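Local coordinates for lipopolysaccharide core biosynthesis protein (Thermoplasma volcanium GSS1, PDB 3GLV), which probably transfers the AMP part of ATP to FMN, making the coenzyme FAD and releasing diphosphate, at residues V33-R38 against R68-H73; V10-H15 against N54-L59. All blocks are in the same frame, centred on the assembly; numbering follows the deposited sequence.

Interaction 1 (V33-R38 against R68-H73); sequences VVVVAR and RAILGH
V34 and V36 hydrogen-bond to R68, I70 and G72 between two neighbouring strands of a parallel beta sheet, in which V34 lies opposite A69 and V36 opposite L71. Strand 68-71 forms the border within this chain, beside strand 31-36. The ladder illustrates how a parallel pair bonds: one strand offers both its N-H and its C=O from the same residues to alternate positions on the other. V34 N donates to R68 O, I70 N to V34 O at 2.9 Å, and V36 N to I70 O in a nearly straight bond (175°). The last rung, G72 N to V36 O at 3.0 Å, comes from above the carbonyl plane, where the backbone runs out of strand 68-71.

On one face V33, V35 and I70 pack beside R68. V35 CG1 lies anti to its backbone N (chi1 178°) and rests 3.4 Å from G72 CA, where the neighbour has no side chain, while V35 CG2 meets I70 CG1. V33 and R68 run side by side, the bent arginine bringing NH1 to 3.4 Å from V33 CG2. On the other face L71 CD1 reaches the V36 O and CB atoms.

Past the strands, R38 reaches back in an extended chain from CG to NE and closes the pair: NE donates to G72 O at 2.8 Å, and L71 CB lies over one face of the guanidinium, toward its rim, 3.7 Å from NH2. An alanine in place of R38 would probably leave G72 O without this donor and L71 CB without the guanidinium beside it. Helices 53-60 and 77-84 cover the two faces. Such a parallel pair, joined by a helical crossover, is characteristic of Rossmann-like alpha/beta folds, consistent with the cytidylyltransferase-like family.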
# COMPACT_ATOMS: atom_id res chain seq x y z
N VAL A 33 4.81 -7.90 12.20
CA VAL A 33 3.92 -7.04 12.98
C VAL A 33 4.43 -5.65 12.81
O VAL A 33 5.64 -5.33 13.08
CB VAL A 33 3.85 -7.46 14.50
CG1 VAL A 33 2.92 -6.54 15.30
CG2 VAL A 33 3.41 -8.97 14.70
N VAL A 34 3.56 -4.76 12.37
CA VAL A 34 3.93 -3.35 12.27
C VAL A 34 3.27 -2.53 13.33
O VAL A 34 1.99 -2.62 13.54
CB VAL A 34 3.62 -2.76 10.85
CG1 VAL A 34 4.00 -1.27 10.79
CG2 VAL A 34 4.30 -3.59 9.75
N VAL A 35 4.07 -1.73 14.04
CA VAL A 35 3.50 -0.87 15.08
C VAL A 35 3.46 0.57 14.58
O VAL A 35 4.50 1.18 14.29
CB VAL A 35 4.30 -0.96 16.40
CG1 VAL A 35 3.73 -0.01 17.51
CG2 VAL A 35 4.42 -2.43 16.87
N VAL A 36 2.25 1.08 14.46
CA VAL A 36 1.96 2.36 13.82
C VAL A 36 1.79 3.44 14.91
O VAL A 36 0.97 3.27 15.83
CB VAL A 36 0.65 2.26 12.98
CG1 VAL A 36 0.24 3.64 12.40
CG2 VAL A 36 0.81 1.24 11.89
N ALA A 37 2.54 4.54 14.82
CA ALA A 37 2.51 5.58 15.87
C ALA A 37 1.13 6.23 15.99
O ALA A 37 0.49 6.53 14.98
CB ALA A 37 3.56 6.64 15.57
N ARG A 38 0.65 6.39 17.22
CA ARG A 38 -0.50 7.21 17.52
C ARG A 38 -0.25 8.64 17.08
O ARG A 38 0.87 9.11 17.00
CB ARG A 38 -0.80 7.21 19.02
CG ARG A 38 -1.36 5.87 19.45
CD ARG A 38 -1.79 5.75 20.86
NE ARG A 38 -2.31 4.40 21.07
CZ ARG A 38 -3.57 4.02 20.85
NH1 ARG A 38 -4.49 4.89 20.45
NH2 ARG A 38 -3.93 2.74 21.04
N ARG A 68 0.33 -8.33 10.52
CA ARG A 68 -0.49 -7.68 11.56
C ARG A 68 -0.01 -6.27 11.81
O ARG A 68 1.20 -6.00 11.81
CB ARG A 68 -0.40 -8.43 12.89
CG ARG A 68 -1.41 -9.54 12.98
CD ARG A 68 -1.25 -10.34 14.28
NE ARG A 68 -1.35 -9.45 15.43
CZ ARG A 68 -0.46 -9.35 16.42
NH1 ARG A 68 0.66 -10.10 16.44
NH2 ARG A 68 -0.69 -8.48 17.40
N ALA A 69 -0.97 -5.38 12.07
CA ALA A 69 -0.66 -4.01 12.40
C ALA A 69 -1.42 -3.56 13.60
O ALA A 69 -2.63 -3.83 13.72
CB ALA A 69 -0.92 -3.09 11.20
N ILE A 70 -0.71 -2.88 14.48
CA ILE A 70 -1.29 -2.34 15.69
C ILE A 70 -0.84 -0.92 16.00
O ILE A 70 0.24 -0.44 15.58
CB ILE A 70 -1.03 -3.23 16.92
CG1 ILE A 70 0.45 -3.35 17.22
CG2 ILE A 70 -1.65 -4.67 16.74
CD1 ILE A 70 0.64 -3.95 18.58
N LEU A 71 -1.67 -0.24 16.76
CA LEU A 71 -1.29 1.08 17.27
C LEU A 71 -0.26 0.93 18.41
O LEU A 71 -0.36 0.05 19.27
CB LEU A 71 -2.53 1.84 17.71
CG LEU A 71 -3.13 2.96 16.83
CD1 LEU A 71 -2.65 3.04 15.43
CD2 LEU A 71 -4.69 3.00 16.89
N GLY A 72 0.71 1.80 18.45
CA GLY A 72 1.67 1.80 19.51
C GLY A 72 1.18 2.42 20.81
O GLY A 72 0.04 2.80 20.93
N HIS A 73 2.07 2.50 21.77
CA HIS A 73 1.74 3.02 23.08
C HIS A 73 2.28 4.39 23.30
O HIS A 73 3.45 4.65 23.22
CB HIS A 73 2.25 2.11 24.18
CG HIS A 73 1.35 0.96 24.45
ND1 HIS A 73 0.02 1.12 24.72
CD2 HIS A 73 1.58 -0.36 24.44
CE1 HIS A 73 -0.53 -0.06 24.89
NE2 HIS A 73 0.40 -0.98 24.73

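Interaction 2 (V10-H15 against N54-L59). With SO4 (sulfate ion), chain C.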
# COMPACT_ATOMS: atom_id res chain seq x y z
N VAL A 10 5.43 5.98 11.54
CA VAL A 10 4.24 6.76 11.39
C VAL A 10 3.47 6.32 10.16
O VAL A 10 2.29 6.17 10.25
CB VAL A 10 4.58 8.28 11.34
CG1 VAL A 10 3.37 9.08 11.11
CG2 VAL A 10 5.34 8.78 12.69
N PHE A 11 4.16 6.15 9.03
CA PHE A 11 3.57 5.76 7.74
C PHE A 11 2.45 6.71 7.33
O PHE A 11 1.34 6.29 7.06
CB PHE A 11 3.05 4.29 7.79
CG PHE A 11 4.12 3.30 8.26
CD1 PHE A 11 5.20 2.99 7.42
CD2 PHE A 11 4.08 2.74 9.55
CE1 PHE A 11 6.21 2.12 7.85
CE2 PHE A 11 5.08 1.87 9.99
CZ PHE A 11 6.15 1.58 9.13
N ASP A 12 2.75 8.00 7.33
CA ASP A 12 1.72 9.01 7.02
C ASP A 12 1.34 8.95 5.53
O ASP A 12 0.19 8.59 5.17
CB ASP A 12 2.19 10.40 7.43
CG ASP A 12 1.09 11.42 7.39
OD1 ASP A 12 -0.13 11.07 7.54
OD2 ASP A 12 1.48 12.62 7.25
N ILE A 13 2.30 9.26 4.67
CA ILE A 13 2.10 9.13 3.23
C ILE A 13 2.95 7.97 2.77
O ILE A 13 4.20 8.07 2.86
CB ILE A 13 2.53 10.38 2.47
CG1 ILE A 13 1.80 11.61 2.97
CG2 ILE A 13 2.32 10.20 0.89
CD1 ILE A 13 0.31 11.46 2.86
N LEU A 14 2.32 6.89 2.30
CA LEU A 14 3.10 5.68 1.94
C LEU A 14 3.99 5.97 0.76
O LEU A 14 3.57 6.60 -0.24
CB LEU A 14 2.24 4.45 1.64
CG LEU A 14 1.67 3.61 2.78
CD1 LEU A 14 0.83 2.44 2.33
CD2 LEU A 14 2.85 3.13 3.68
N HIS A 15 5.23 5.51 0.86
CA HIS A 15 6.15 5.62 -0.25
C HIS A 15 7.10 4.41 -0.31
O HIS A 15 7.04 3.55 0.55
CB HIS A 15 6.88 6.90 -0.17
CG HIS A 15 7.67 7.08 1.07
ND1 HIS A 15 8.73 6.27 1.40
CD2 HIS A 15 7.56 7.99 2.07
CE1 HIS A 15 9.26 6.68 2.54
NE2 HIS A 15 8.56 7.72 2.98
N ASN A 54 -6.06 5.88 12.77
CA ASN A 54 -6.81 4.73 12.31
C ASN A 54 -6.68 4.54 10.81
O ASN A 54 -6.52 3.41 10.32
CB ASN A 54 -8.29 4.82 12.70
CG ASN A 54 -8.47 4.89 14.20
OD1 ASN A 54 -7.66 4.34 14.95
ND2 ASN A 54 -9.47 5.60 14.64
N SER A 55 -6.68 5.65 10.08
CA SER A 55 -6.44 5.59 8.64
C SER A 55 -5.06 5.04 8.34
O SER A 55 -4.92 4.14 7.50
CB SER A 55 -6.65 6.93 7.97
OG SER A 55 -8.01 7.32 8.07
N ARG A 56 -4.05 5.54 9.05
CA ARG A 56 -2.69 5.11 8.72
C ARG A 56 -2.54 3.61 8.99
O ARG A 56 -1.88 2.91 8.22
CB ARG A 56 -1.62 5.91 9.48
CG ARG A 56 -1.55 7.38 9.04
CD ARG A 56 -0.45 8.25 9.73
NE ARG A 56 -0.79 8.68 11.08
CZ ARG A 56 -0.41 8.08 12.20
NH1 ARG A 56 0.39 7.01 12.16
NH2 ARG A 56 -0.78 8.57 13.39
N LEU A 57 -3.08 3.16 10.12
CA LEU A 57 -3.02 1.75 10.51
C LEU A 57 -3.71 0.87 9.46
O LEU A 57 -3.16 -0.13 9.05
CB LEU A 57 -3.68 1.52 11.89
CG LEU A 57 -3.97 0.06 12.40
CD1 LEU A 57 -2.71 -0.68 12.61
CD2 LEU A 57 -4.69 0.07 13.75
N ALA A 58 -4.94 1.24 9.08
CA ALA A 58 -5.74 0.49 8.08
C ALA A 58 -5.02 0.37 6.74
O ALA A 58 -5.03 -0.70 6.11
CB ALA A 58 -7.11 1.14 7.90
N LEU A 59 -4.39 1.45 6.28
CA LEU A 59 -3.69 1.38 5.02
C LEU A 59 -2.50 0.45 5.13
O LEU A 59 -2.35 -0.43 4.27
CB LEU A 59 -3.24 2.76 4.53
CG LEU A 59 -2.87 2.91 3.08
CD1 LEU A 59 -3.93 2.36 2.05
CD2 LEU A 59 -2.50 4.40 2.79
S SO4 C . 8.07 6.97 9.29
O1 SO4 C . 8.41 8.40 9.26
O2 SO4 C . 7.91 6.59 10.69
O3 SO4 C . 6.74 6.77 8.66
O4 SO4 C . 9.23 6.34 8.66
O HOH W 1 -0.38 4.19 6.24
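R56 reaches from helix 53-60 to the loop 10-15 and grips a backbone carbonyl, an example of an arginine side chain tying a helix to the main chain of a loop. R56 NH1 donates to V10 O at 2.8 Å, in the carbonyl plane and on a lone pair, though the bond is bent (144°). A water adds a second link, donating to both F11 O and R56 O at 2.8 Å each. Beyond the two segments, R56 NH2 forms a salt bridge with D39 and NE bonds to F51 O. D12 OD1 stays 4.3 Å from R56 NE, beyond a salt bridge; its carboxylate takes the N-H groups of I50 and F51.

Van der Waals contacts flank this bond. V10 CG1 sits over one face of the guanidinium, 3.8 Å from NH1. R56 CD lies 3.6 Å from D12 CA, and the bend at chi3 (-77°) then turns NE away from an extended course. L14 and L59 form an apolar pair, sliding past each other in opposite directions, with L14 CD1 3.8 Å from L59 CG.

A third group holds a sulfate ion, probably from the crystallisation liquor. V10 N donates to sulfate O2 and F11 N to O3, both at 2.7 Å, and H18 NE2 also bonds the ion; V10, F11 and H15 belong to the inferred ATP site. The loop runs from the end of strand 4-9 to helix 16-26, resting on helix 53-60, with F11 against V34 of strand 31-36 and I13 against I13 of the second subunit.

How the interactions relate
Interactions 1 and 2 lie with their centres about 10 Å apart and share a seam. R56 of interaction 2 is the joint: NH1, besides its bond to the loop, probably donates to A37 O at 2.9 Å, just past strand 31-36, and packs 3.4 Å from V36 CG1. Helix and border strand meet where L57 CD1 comes 3.3 Å from A69 C. The loop of the inferred ATP site touches the sheet too, F11 CE2 lying 3.4 Å from V34 CG1. Loop 10-15 and helix 53-60 thus both pack against the strand pair of interaction 1, and R56 links the helix to both the loop and A37.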